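Local coordinates for protein B-agarase (Agarivorans gilvus, PDB 5Z6P) that probably hydrolyses the beta-galactosidic links of agarose, as an agarase of glycoside hydrolase family 50, at residues P273-S278 / S291-E296; Y298-T303 / S757-R762; M662-G667 / P707-A712; M695-M700 / A751-Q756. All blocks are in the same frame, centred on the assembly; numbering follows the deposited sequence.

Contact 1 of 4, residues P273-S278 / S291-E296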
loop_
_atom_site.group_PDB
_atom_site.type_symbol
_atom_site.label_atom_id
_atom_site.label_comp_id
_atom_site.label_asym_id
_atom_site.label_seq_id
_atom_site.Cartn_x
_atom_site.Cartn_y
_atom_site.Cartn_z
ATOM N N PRO A 273 21.425 7.573 25.019
ATOM C CA PRO A 273 22.877 7.729 24.929
ATOM C C PRO A 273 23.256 8.814 23.932
ATOM O O PRO A 273 23.165 8.614 22.724
ATOM C CB PRO A 273 23.359 6.346 24.471
ATOM C CG PRO A 273 22.156 5.673 23.905
ATOM C CD PRO A 273 20.986 6.213 24.671
ATOM N N ARG A 274 23.646 9.963 24.458
ATOM C CA ARG A 274 23.998 11.126 23.660
ATOM C C ARG A 274 25.080 10.819 22.629
ATOM O O ARG A 274 26.087 10.184 22.931
ATOM C CB ARG A 274 24.468 12.258 24.567
ATOM C CG ARG A 274 24.467 13.609 23.894
ATOM C CD ARG A 274 23.052 14.053 23.621
ATOM N NE ARG A 274 23.016 15.361 22.990
ATOM C CZ ARG A 274 23.083 16.501 23.658
ATOM N NH1 ARG A 274 23.202 16.484 24.981
ATOM N NH2 ARG A 274 23.038 17.652 23.007
ATOM N N GLN A 275 24.847 11.274 21.405
ATOM C CA GLN A 275 25.810 11.125 20.327
ATOM C C GLN A 275 26.316 12.493 19.904
ATOM O O GLN A 275 25.779 13.511 20.329
ATOM C CB GLN A 275 25.172 10.400 19.149
ATOM C CG GLN A 275 24.427 9.152 19.546
ATOM C CD GLN A 275 25.349 7.992 19.763
ATOM O OE1 GLN A 275 26.272 7.768 18.980
ATOM N NE2 GLN A 275 25.107 7.235 20.824
ATOM N N GLN A 276 27.346 12.520 19.066
ATOM C CA GLN A 276 27.819 13.782 18.520
ATOM C C GLN A 276 26.739 14.441 17.670
ATOM O O GLN A 276 25.977 13.756 16.989
ATOM C CB GLN A 276 29.079 13.573 17.698
ATOM C CG GLN A 276 30.269 13.065 18.493
ATOM C CD GLN A 276 31.572 13.394 17.824
ATOM O OE1 GLN A 276 31.778 14.512 17.368
ATOM N NE2 GLN A 276 32.449 12.419 17.734
ATOM N N ALA A 277 26.670 15.766 17.742
ATOM C CA ALA A 277 25.707 16.561 16.997
ATOM C C ALA A 277 26.335 17.145 15.728
ATOM O O ALA A 277 27.387 17.770 15.796
ATOM C CB ALA A 277 25.180 17.676 17.858
ATOM N N SER A 278 25.691 16.950 14.579
ATOM C CA SER A 278 26.195 17.513 13.329
ATOM C C SER A 278 25.387 18.731 12.921
ATOM O O SER A 278 25.735 19.424 11.975
ATOM C CB SER A 278 26.157 16.469 12.211
ATOM O OG SER A 278 24.821 16.056 11.940
ATOM N N SER A 291 20.668 3.445 13.922
ATOM C CA SER A 291 19.861 4.471 14.521
ATOM C C SER A 291 19.906 5.721 13.671
ATOM O O SER A 291 20.867 5.946 12.943
ATOM C CB SER A 291 20.352 4.782 15.937
ATOM O OG SER A 291 19.522 5.738 16.571
ATOM N N LEU A 292 18.862 6.529 13.769
ATOM C CA LEU A 292 18.973 7.921 13.381
ATOM C C LEU A 292 19.504 8.714 14.595
ATOM O O LEU A 292 19.404 8.262 15.742
ATOM C CB LEU A 292 17.628 8.467 12.899
ATOM C CG LEU A 292 17.111 7.983 11.526
ATOM C CD1 LEU A 292 15.611 8.204 11.355
ATOM C CD2 LEU A 292 17.859 8.677 10.418
ATOM N N VAL A 293 20.077 9.881 14.327
ATOM C CA VAL A 293 20.511 10.807 15.360
ATOM C C VAL A 293 19.971 12.178 14.993
ATOM O O VAL A 293 20.050 12.550 13.822
ATOM C CB VAL A 293 22.057 10.845 15.469
ATOM C CG1 VAL A 293 22.496 11.835 16.516
ATOM C CG2 VAL A 293 22.613 9.462 15.768
ATOM N N ASP A 294 19.411 12.923 15.955
ATOM C CA ASP A 294 18.803 14.225 15.651
ATOM C C ASP A 294 19.886 15.317 15.562
ATOM O O ASP A 294 21.043 15.048 15.837
ATOM C CB ASP A 294 17.651 14.554 16.661
ATOM C CG ASP A 294 18.121 15.169 18.008
ATOM O OD1 ASP A 294 19.308 15.515 18.187
ATOM O OD2 ASP A 294 17.242 15.333 18.900
ATOM N N PRO A 295 19.532 16.535 15.122
ATOM C CA PRO A 295 20.582 17.548 14.918
ATOM C C PRO A 295 21.422 17.883 16.162
ATOM O O PRO A 295 22.544 18.362 16.026
ATOM C CB PRO A 295 19.795 18.772 14.469
ATOM C CG PRO A 295 18.598 18.217 13.782
ATOM C CD PRO A 295 18.255 16.938 14.509
ATOM N N GLU A 296 20.893 17.618 17.352
ATOM C CA GLU A 296 21.611 17.904 18.585
ATOM C C GLU A 296 22.270 16.678 19.180
ATOM O O GLU A 296 22.781 16.737 20.286
ATOM C CB GLU A 296 20.667 18.516 19.615
ATOM C CG GLU A 296 20.306 19.966 19.345
ATOM C CD GLU A 296 19.222 20.450 20.271
ATOM O OE1 GLU A 296 18.718 19.625 21.042
ATOM O OE2 GLU A 296 18.866 21.642 20.219
HETATM O O HOH W 1 23.457 15.239 14.299
#
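The beta-hairpin made by strands 289-293 and 299-305 turns through residues 294-298, and loop 273-278 is strapped across that turn by Arg274 gripping the backbone carbonyl of Glu296. The guanidinium approaches side-on and spends two nitrogens on one oxygen: Arg274 NE lies 3.0 Å from Glu296 O, and Arg274 NH2 is 2.9 Å from the same atom. Glu296 O sits in the guanidinium plane, at its edge, so both N-H groups converge on it, the NH2 bond being the straighter at 151°. A bend at the second torsion (chi2 69°) swings the guanidinium edge to the carbonyl, and the arginine's charge also makes a cation-pi contact with Tyr298. Arginine suits this place because its length spans the gap and its edge offers paired donors.

The turn is itself braced by an Asx turn: Asp294 OD1 accepts from Glu296 N at 2.8 Å and also from the amide of Tyr298. Pro295, with its restricted phi, fits the bend between them. Where the two segments come closest, at Ala277 and Glu296, the small methyl of Ala277 fits, its CB 3.3 Å from Pro295 O. Farther along, toward the strand, the aliphatic part of Gln275 rests on the buried Val293, with Gln275 CB 4.0 Å from Val293 CG1. A water completes the join, accepting from Ser278 N at 2.8 Å and donating to Asp294 O at 2.9 Å.

Contact 2 of 4, residues Y298-T303 / S757-R762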
loop_
_atom_site.group_PDB
_atom_site.type_symbol
_atom_site.label_atom_id
_atom_site.label_comp_id
_atom_site.label_asym_id
_atom_site.label_seq_id
_atom_site.Cartn_x
_atom_site.Cartn_y
_atom_site.Cartn_z
ATOM N N TYR A 298 20.846 13.643 19.931
ATOM C CA TYR A 298 19.986 12.681 20.625
ATOM C C TYR A 298 19.577 11.530 19.730
ATOM O O TYR A 298 19.243 11.732 18.576
ATOM C CB TYR A 298 18.743 13.376 21.165
ATOM C CG TYR A 298 19.066 14.449 22.162
ATOM C CD1 TYR A 298 19.168 14.156 23.521
ATOM C CD2 TYR A 298 19.265 15.760 21.755
ATOM C CE1 TYR A 298 19.466 15.131 24.434
ATOM C CE2 TYR A 298 19.551 16.748 22.667
ATOM C CZ TYR A 298 19.656 16.427 24.007
ATOM O OH TYR A 298 19.948 17.420 24.904
ATOM N N PRO A 299 19.591 10.308 20.257
ATOM C CA PRO A 299 19.170 9.212 19.384
ATOM C C PRO A 299 17.725 9.399 18.901
ATOM O O PRO A 299 16.897 9.972 19.604
ATOM C CB PRO A 299 19.309 7.977 20.270
ATOM C CG PRO A 299 20.204 8.379 21.371
ATOM C CD PRO A 299 20.005 9.837 21.585
ATOM N N TYR A 300 17.443 8.948 17.684
ATOM C CA TYR A 300 16.156 9.225 17.072
ATOM C C TYR A 300 15.580 7.993 16.381
ATOM O O TYR A 300 16.280 7.216 15.745
ATOM C CB TYR A 300 16.297 10.407 16.100
ATOM C CG TYR A 300 15.020 10.867 15.406
ATOM C CD1 TYR A 300 14.187 11.811 15.994
ATOM C CD2 TYR A 300 14.673 10.380 14.146
ATOM C CE1 TYR A 300 13.029 12.244 15.361
ATOM C CE2 TYR A 300 13.516 10.814 13.499
ATOM C CZ TYR A 300 12.699 11.751 14.116
ATOM O OH TYR A 300 11.569 12.191 13.491
ATOM N N PHE A 301 14.281 7.817 16.554
ATOM C CA PHE A 301 13.535 6.780 15.894
ATOM C C PHE A 301 12.283 7.466 15.310
ATOM O O PHE A 301 11.598 8.219 16.001
ATOM C CB PHE A 301 13.193 5.659 16.869
ATOM C CG PHE A 301 12.590 4.435 16.220
ATOM C CD1 PHE A 301 13.400 3.414 15.735
ATOM C CD2 PHE A 301 11.206 4.293 16.122
ATOM C CE1 PHE A 301 12.854 2.284 15.153
ATOM C CE2 PHE A 301 10.642 3.172 15.539
ATOM C CZ PHE A 301 11.460 2.160 15.059
ATOM N N ALA A 302 12.011 7.235 14.031
ATOM C CA ALA A 302 10.984 8.019 13.319
ATOM C C ALA A 302 9.615 7.352 13.297
ATOM O O ALA A 302 9.441 6.326 12.663
ATOM C CB ALA A 302 11.435 8.305 11.883
ATOM N N THR A 303 8.637 7.947 13.975
ATOM C CA THR A 303 7.263 7.450 13.886
ATOM C C THR A 303 6.343 8.592 13.474
ATOM O O THR A 303 6.495 9.720 13.939
ATOM C CB THR A 303 6.762 6.825 15.222
ATOM O OG1 THR A 303 6.881 7.783 16.284
ATOM C CG2 THR A 303 7.578 5.573 15.571
ATOM N N SER A 757 6.816 3.774 24.709
ATOM C CA SER A 757 7.681 2.653 25.044
ATOM C C SER A 757 8.907 2.471 24.125
ATOM O O SER A 757 9.921 1.954 24.562
ATOM C CB SER A 757 6.857 1.368 25.066
ATOM O OG SER A 757 6.740 0.802 23.779
ATOM N N MET A 758 8.807 2.881 22.862
ATOM C CA MET A 758 9.826 2.538 21.860
ATOM C C MET A 758 11.257 2.952 22.216
ATOM O O MET A 758 12.185 2.179 22.023
ATOM C CB MET A 758 9.475 3.147 20.487
ATOM C CG MET A 758 9.399 4.669 20.467
ATOM S SD MET A 758 8.768 5.327 18.909
ATOM C CE MET A 758 9.000 7.069 19.180
ATOM N N TYR A 759 11.435 4.167 22.716
ATOM C CA TYR A 759 12.764 4.657 22.999
ATOM C C TYR A 759 13.452 3.860 24.116
ATOM O O TYR A 759 14.579 3.410 23.929
ATOM C CB TYR A 759 12.721 6.153 23.333
ATOM C CG TYR A 759 12.836 7.067 22.130
ATOM C CD1 TYR A 759 13.694 6.764 21.083
ATOM C CD2 TYR A 759 12.084 8.232 22.046
ATOM C CE1 TYR A 759 13.805 7.622 19.975
ATOM C CE2 TYR A 759 12.191 9.081 20.957
ATOM C CZ TYR A 759 13.053 8.774 19.927
ATOM O OH TYR A 759 13.138 9.617 18.840
ATOM N N PRO A 760 12.788 3.679 25.275
ATOM C CA PRO A 760 13.477 2.839 26.258
ATOM C C PRO A 760 13.651 1.395 25.800
ATOM O O PRO A 760 14.659 0.790 26.142
ATOM C CB PRO A 760 12.577 2.925 27.505
ATOM C CG PRO A 760 11.324 3.586 27.077
ATOM C CD PRO A 760 11.661 4.409 25.882
ATOM N N LYS A 761 12.721 0.853 25.022
ATOM C CA LYS A 761 12.897 -0.514 24.531
ATOM C C LYS A 761 14.057 -0.606 23.545
ATOM O O LYS A 761 14.871 -1.526 23.614
ATOM C CB LYS A 761 11.635 -1.037 23.866
ATOM C CG LYS A 761 11.715 -2.517 23.571
ATOM C CD LYS A 761 10.825 -2.932 22.419
ATOM C CE LYS A 761 9.429 -2.362 22.551
ATOM N NZ LYS A 761 8.700 -2.854 23.741
ATOM N N ARG A 762 14.134 0.338 22.636
ATOM C CA ARG A 762 15.136 0.331 21.623
ATOM C C ARG A 762 16.527 0.442 22.148
ATOM O O ARG A 762 17.357 -0.352 21.830
ATOM C CB ARG A 762 14.931 1.480 20.650
ATOM C CG ARG A 762 15.923 1.500 19.521
ATOM C CD ARG A 762 15.401 0.755 18.336
ATOM N NE ARG A 762 16.382 0.616 17.305
ATOM C CZ ARG A 762 16.226 -0.096 16.214
ATOM N NH1 ARG A 762 15.107 -0.693 16.008
ATOM N NH2 ARG A 762 17.206 -0.176 15.351
#
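Tyr759 reaches out from the C-terminal part of helix 745-762 and lays its ring edge against the backbone of strand 299-305. Its hydroxyl oxygen accepts the amide of Phe301, N to OH 3.1 Å and nearly straight at 166°, while the same hydroxyl is bonded to the carbonyl of Gly267. Two bonds therefore hold the buried oxygen, and the amide it takes up lies at a break in the strand.

Phe301 points to the helix, its ring swung away from the backbone N (chi1 -171°), and three helix residues pack around it. Tyr759 CE1 lies against its CB at 3.7 Å. Met758 comes to the ring obliquely, SD 3.8 Å from Phe301 CD2, as a Met-aromatic contact. Arg762 crosses at about a right angle, with Phe301 CE1 over one face of the guanidinium, 3.8 Å from NH1; its nitrogens are bonded to the carbonyls of Asn706 and Trp290, which probably compensates for burying the charge.

Thr303 and Met758 meet tip to tip, CG2 to SD 3.6 Å, and the thioether's flexible, polarisable end suits this mixed company. Thr303 OG1 also lies beside the Met758 methyl and is hydrogen-bonded to Asn755 OD1.

A helix laid over a strand through large, mainly apolar side chains is characteristic of alpha/beta folds; here it is consistent with the last helix of a (beta/alpha)8 barrel covering the first barrel strand.

Contact 3 of 4, residues M662-G667 / P707-A712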
loop_
_atom_site.group_PDB
_atom_site.type_symbol
_atom_site.label_atom_id
_atom_site.label_comp_id
_atom_site.label_asym_id
_atom_site.label_seq_id
_atom_site.Cartn_x
_atom_site.Cartn_y
_atom_site.Cartn_z
ATOM N N MET A 662 22.275 -1.972 6.122
ATOM C CA MET A 662 21.970 -0.556 5.970
ATOM C C MET A 662 20.871 -0.169 6.959
ATOM O O MET A 662 19.994 -0.980 7.238
ATOM C CB MET A 662 21.517 -0.239 4.523
ATOM C CG MET A 662 22.644 -0.235 3.492
ATOM S SD MET A 662 23.713 1.185 3.679
ATOM C CE MET A 662 22.679 2.467 2.977
ATOM N N PRO A 663 20.912 1.070 7.486
ATOM C CA PRO A 663 19.727 1.547 8.194
ATOM C C PRO A 663 18.549 1.597 7.229
ATOM O O PRO A 663 18.720 1.976 6.057
ATOM C CB PRO A 663 20.122 2.937 8.653
ATOM C CG PRO A 663 21.145 3.379 7.669
ATOM C CD PRO A 663 21.879 2.150 7.244
ATOM N N SER A 664 17.383 1.181 7.713
ATOM C CA SER A 664 16.207 1.014 6.871
ATOM C C SER A 664 15.006 1.738 7.481
ATOM O O SER A 664 14.982 2.000 8.696
ATOM C CB SER A 664 15.888 -0.470 6.684
ATOM O OG SER A 664 17.024 -1.190 6.229
ATOM N N ILE A 665 14.022 2.065 6.641
ATOM C CA ILE A 665 12.806 2.709 7.131
ATOM C C ILE A 665 11.545 2.193 6.414
ATOM O O ILE A 665 11.544 1.967 5.200
ATOM C CB ILE A 665 12.924 4.256 7.014
ATOM C CG1 ILE A 665 11.846 4.958 7.851
ATOM C CG2 ILE A 665 12.947 4.707 5.542
ATOM C CD1 ILE A 665 12.118 6.443 8.062
ATOM N N ILE A 666 10.494 1.934 7.190
ATOM C CA ILE A 666 9.204 1.576 6.621
ATOM C C ILE A 666 8.482 2.838 6.186
ATOM O O ILE A 666 8.214 3.719 7.000
ATOM C CB ILE A 666 8.299 0.798 7.612
ATOM C CG1 ILE A 666 8.905 -0.572 7.938
ATOM C CG2 ILE A 666 6.912 0.592 6.997
ATOM C CD1 ILE A 666 9.042 -1.466 6.716
ATOM N N GLY A 667 8.148 2.920 4.906
ATOM C CA GLY A 667 7.492 4.105 4.381
ATOM C C GLY A 667 5.976 4.111 4.524
ATOM O O GLY A 667 5.371 5.166 4.603
ATOM N N PRO A 707 16.932 -4.497 14.351
ATOM C CA PRO A 707 18.066 -3.591 14.532
ATOM C C PRO A 707 18.506 -2.875 13.243
ATOM O O PRO A 707 19.440 -2.092 13.302
ATOM C CB PRO A 707 19.169 -4.520 15.052
ATOM C CG PRO A 707 18.841 -5.846 14.457
ATOM C CD PRO A 707 17.342 -5.916 14.357
ATOM N N TYR A 708 17.851 -3.119 12.114
ATOM C CA TYR A 708 18.205 -2.388 10.897
ATOM C C TYR A 708 17.231 -1.268 10.603
ATOM O O TYR A 708 17.442 -0.476 9.682
ATOM C CB TYR A 708 18.291 -3.339 9.706
ATOM C CG TYR A 708 19.337 -4.383 9.935
ATOM C CD1 TYR A 708 20.661 -4.129 9.628
ATOM C CD2 TYR A 708 19.009 -5.606 10.501
ATOM C CE1 TYR A 708 21.635 -5.072 9.856
ATOM C CE2 TYR A 708 19.972 -6.557 10.738
ATOM C CZ TYR A 708 21.289 -6.282 10.408
ATOM O OH TYR A 708 22.260 -7.218 10.635
ATOM N N PHE A 709 16.170 -1.176 11.397
ATOM C CA PHE A 709 15.160 -0.171 11.124
ATOM C C PHE A 709 15.205 1.011 12.080
ATOM O O PHE A 709 15.437 0.871 13.292
ATOM C CB PHE A 709 13.779 -0.817 11.121
ATOM C CG PHE A 709 13.419 -1.411 9.799
ATOM C CD1 PHE A 709 13.852 -2.678 9.457
ATOM C CD2 PHE A 709 12.675 -0.683 8.888
ATOM C CE1 PHE A 709 13.541 -3.215 8.234
ATOM C CE2 PHE A 709 12.368 -1.199 7.664
ATOM C CZ PHE A 709 12.794 -2.468 7.325
ATOM N N VAL A 710 15.004 2.189 11.506
ATOM C CA VAL A 710 15.145 3.413 12.259
ATOM C C VAL A 710 13.828 4.178 12.287
ATOM O O VAL A 710 13.765 5.296 12.769
ATOM C CB VAL A 710 16.278 4.298 11.678
ATOM C CG1 VAL A 710 17.629 3.557 11.791
ATOM C CG2 VAL A 710 15.991 4.708 10.217
ATOM N N GLY A 711 12.780 3.561 11.772
ATOM C CA GLY A 711 11.475 4.199 11.759
ATOM C C GLY A 711 10.414 3.435 10.990
ATOM O O GLY A 711 10.720 2.456 10.306
ATOM N N ALA A 712 9.163 3.878 11.129
ATOM C CA ALA A 712 8.033 3.336 10.382
ATOM C C ALA A 712 6.922 4.389 10.249
ATOM O O ALA A 712 6.510 5.015 11.226
ATOM C CB ALA A 712 7.486 2.044 11.048
#
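Backbone hydrogen bonds join strands 664-667 and 709-712 as parallel neighbours, the two axes only 13° apart. Ser664 takes part twice: its N donates to Tyr708 O at 2.6 Å, and its O accepts from Val710 N at 2.8 Å. The next bond, Ile666 N to Gly711 O, is longer at 3.2 Å and reaches the oxygen from above the carbonyl plane. Between these bonds the register slips by one residue, a beta bulge in strand 709-712 at Val710 and Gly711. Gly711 suits the spot: Ile665 lies over it, with CG1 3.7 Å from Gly711 O, on the side where a side chain would stand, and its backbone is almost fully extended.

Weaker CA-H...O contacts supplement the ladder, among them Phe709 CA to Ser664 O at 3.3 Å.

The side chains of Ser664, Ile666, Phe709 and Ala712 share one face of the sheet. There Ser664 CB sits squarely over the Phe709 ring in a CH-pi contact, 3.7 Å from its centroid, a closeness that so small a residue permits. Ile666 crosses the same ring obliquely, with CD1 3.5 Å from Phe709 CE2, and its CB packs on the methyl of Ala712 at 3.7 Å.

Helix 689-704, which connects the two strands in a beta-alpha-beta crossover, covers this face with Tyr699, Met700 and Val703. Strand 640-643 flanks 664-668 on its other edge, as strand 299-305 flanks 709-714.

Contact 4 of 4, residues M695-M700 / A751-Q756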
loop_
_atom_site.group_PDB
_atom_site.type_symbol
_atom_site.label_atom_id
_atom_site.label_comp_id
_atom_site.label_asym_id
_atom_site.label_seq_id
_atom_site.Cartn_x
_atom_site.Cartn_y
_atom_site.Cartn_z
ATOM N N MET A 695 -3.392 -4.232 16.140
ATOM C CA MET A 695 -2.520 -4.665 15.066
ATOM C C MET A 695 -1.472 -3.604 14.756
ATOM O O MET A 695 -0.359 -3.942 14.378
ATOM C CB MET A 695 -3.338 -5.034 13.828
ATOM C CG MET A 695 -4.201 -6.272 14.076
ATOM S SD MET A 695 -5.200 -6.789 12.677
ATOM C CE MET A 695 -3.934 -7.526 11.627
ATOM N N PHE A 696 -1.824 -2.331 14.925
ATOM C CA PHE A 696 -0.860 -1.247 14.768
ATOM C C PHE A 696 0.307 -1.475 15.737
ATOM O O PHE A 696 1.478 -1.384 15.360
ATOM C CB PHE A 696 -1.507 0.116 15.025
ATOM C CG PHE A 696 -0.540 1.275 14.985
ATOM C CD1 PHE A 696 0.194 1.629 16.114
ATOM C CD2 PHE A 696 -0.382 2.022 13.824
ATOM C CE1 PHE A 696 1.082 2.684 16.083
ATOM C CE2 PHE A 696 0.508 3.088 13.778
ATOM C CZ PHE A 696 1.252 3.418 14.913
ATOM N N GLU A 697 -0.031 -1.784 16.982
ATOM C CA GLU A 697 0.984 -1.971 18.001
ATOM C C GLU A 697 1.854 -3.174 17.681
ATOM O O GLU A 697 3.068 -3.091 17.784
ATOM C CB GLU A 697 0.350 -2.130 19.391
ATOM C CG GLU A 697 1.365 -2.305 20.479
ATOM C CD GLU A 697 0.806 -2.029 21.860
ATOM O OE1 GLU A 697 -0.413 -2.188 22.054
ATOM O OE2 GLU A 697 1.600 -1.642 22.738
ATOM N N ARG A 698 1.235 -4.282 17.289
ATOM C CA ARG A 698 1.976 -5.487 16.957
ATOM C C ARG A 698 2.962 -5.239 15.807
ATOM O O ARG A 698 4.108 -5.682 15.854
ATOM C CB ARG A 698 1.027 -6.625 16.594
ATOM C CG ARG A 698 0.375 -7.322 17.791
ATOM C CD ARG A 698 -0.441 -8.534 17.320
ATOM N NE ARG A 698 -1.787 -8.491 17.869
ATOM C CZ ARG A 698 -2.887 -8.759 17.188
ATOM N NH1 ARG A 698 -2.825 -9.116 15.914
ATOM N NH2 ARG A 698 -4.052 -8.673 17.788
ATOM N N TYR A 699 2.509 -4.526 14.784
ATOM C CA TYR A 699 3.388 -4.141 13.687
ATOM C C TYR A 699 4.564 -3.369 14.235
ATOM O O TYR A 699 5.698 -3.726 13.982
ATOM C CB TYR A 699 2.653 -3.301 12.633
ATOM C CG TYR A 699 3.446 -3.068 11.333
ATOM C CD1 TYR A 699 4.511 -2.174 11.275
ATOM C CD2 TYR A 699 3.095 -3.730 10.164
ATOM C CE1 TYR A 699 5.217 -1.954 10.059
ATOM C CE2 TYR A 699 3.802 -3.527 8.962
ATOM C CZ TYR A 699 4.846 -2.648 8.914
ATOM O OH TYR A 699 5.504 -2.470 7.712
ATOM N N MET A 700 4.304 -2.329 15.006
ATOM C CA MET A 700 5.382 -1.453 15.430
ATOM C C MET A 700 6.440 -2.119 16.304
ATOM O O MET A 700 7.616 -1.782 16.189
ATOM C CB MET A 700 4.825 -0.243 16.143
ATOM C CG MET A 700 4.186 0.738 15.189
ATOM S SD MET A 700 5.343 1.262 13.924
ATOM C CE MET A 700 6.564 2.063 14.958
ATOM N N ALA A 751 -0.917 4.242 19.163
ATOM C CA ALA A 751 0.179 5.157 18.866
ATOM C C ALA A 751 0.878 5.605 20.157
ATOM O O ALA A 751 2.103 5.623 20.230
ATOM C CB ALA A 751 -0.321 6.362 18.093
ATOM N N LYS A 752 0.098 5.955 21.177
ATOM C CA LYS A 752 0.681 6.397 22.447
ATOM C C LYS A 752 1.455 5.279 23.177
ATOM O O LYS A 752 2.537 5.518 23.699
ATOM C CB LYS A 752 -0.404 6.977 23.368
ATOM C CG LYS A 752 -0.889 8.346 22.920
ATOM C CD LYS A 752 -1.836 8.963 23.913
ATOM C CE LYS A 752 -2.370 10.280 23.393
ATOM N NZ LYS A 752 -3.083 11.040 24.451
ATOM N N ARG A 753 0.916 4.067 23.203
ATOM C CA ARG A 753 1.637 2.939 23.786
ATOM C C ARG A 753 2.960 2.694 23.050
ATOM O O ARG A 753 3.998 2.585 23.679
ATOM C CB ARG A 753 0.776 1.671 23.783
ATOM C CG ARG A 753 -0.477 1.768 24.684
ATOM C CD ARG A 753 -1.091 0.406 24.927
ATOM N NE ARG A 753 -1.405 -0.263 23.673
ATOM C CZ ARG A 753 -2.525 -0.084 22.980
ATOM N NH1 ARG A 753 -3.469 0.731 23.436
ATOM N NH2 ARG A 753 -2.696 -0.727 21.837
ATOM N N VAL A 754 2.923 2.632 21.721
ATOM C CA VAL A 754 4.152 2.475 20.960
ATOM C C VAL A 754 5.163 3.598 21.229
ATOM O O VAL A 754 6.322 3.344 21.566
ATOM C CB VAL A 754 3.880 2.423 19.453
ATOM C CG1 VAL A 754 5.213 2.516 18.672
ATOM C CG2 VAL A 754 3.070 1.158 19.084
ATOM N N ASN A 755 4.699 4.832 21.107
ATOM C CA ASN A 755 5.573 5.988 21.139
ATOM C C ASN A 755 6.181 6.266 22.516
ATOM O O ASN A 755 7.262 6.836 22.605
ATOM C CB ASN A 755 4.815 7.217 20.642
ATOM C CG ASN A 755 4.599 7.202 19.123
ATOM O OD1 ASN A 755 5.384 6.622 18.381
ATOM N ND2 ASN A 755 3.543 7.852 18.668
ATOM N N GLN A 756 5.490 5.853 23.576
ATOM C CA GLN A 756 5.996 6.059 24.927
ATOM C C GLN A 756 6.950 4.940 25.328
ATOM O O GLN A 756 7.813 5.134 26.176
ATOM C CB GLN A 756 4.851 6.161 25.944
ATOM C CG GLN A 756 4.256 4.823 26.355
ATOM C CD GLN A 756 3.333 4.912 27.564
ATOM O OE1 GLN A 756 3.446 5.833 28.369
ATOM N NE2 GLN A 756 2.420 3.947 27.696
#
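Val754 pushes its CG2 methyl into the surface of helix 689-704, between Phe696 and Met700 and over the backbone of Glu697. That methyl lies 3.7 Å from Met700 CB and 3.9 Å from Phe696 CE1. Val754 crosses both side chains at about a right angle, and its branched, compact shape lets two methyls work at once: CG1 meets the methionine as well, whose chain, bent twice, brings CE back beside it. Phe696 turns its ring toward the other helix and sets CE1 3.8 Å from Ala751 CA, a close approach to the backbone that a small alanine allows.

Beside this apolar layer, where exposure increases, Glu697 and Arg753 form a salt bridge. The arginine approaches side-on, and both its NE and its NH2 lie 2.7 Å from the same oxygen, Glu697 OE1. The oxygen is close to the guanidinium plane, but both nitrogens come to it from above one face of the carboxylate, the two planes being 39° apart. Glu697 gets there as an extended chain, whereas Arg753 bends at its third torsion (chi3 -56°) to turn its NE/NH2 edge to the carboxylate.

The helix axes run 22° from parallel and approach to 9.4 Å. Such a pair of neighbouring, nearly parallel helices, apolar within and salt-bridged outside, is consistent with the outer helical layer of a (beta/alpha)8 barrel.

In the fold
Contacts 2, 3 and 4 are buried, while contact 1 lies near the surface, its centre about 31 Å from the centre of the chain. Their chemistry follows: the surface turn relies on arginine, carbonyl and water; the strand pair of contact 3 on backbone bonds with apolar packing on one face; contact 2 and contact 4 chiefly on apolar side chains, with few polar links. Contacts 1, 2 and 3 reach one sheet, with strand 299-305 lying between the hairpin partner 289-293 and strand 709-714, to which Ala302 is bonded. Contacts 2 and 4 share helix 745-762, and Thr303 CG2 packs on Met700 CE between them. Met700 also packs on Ala712 of contact 3, joining helix layer to sheet.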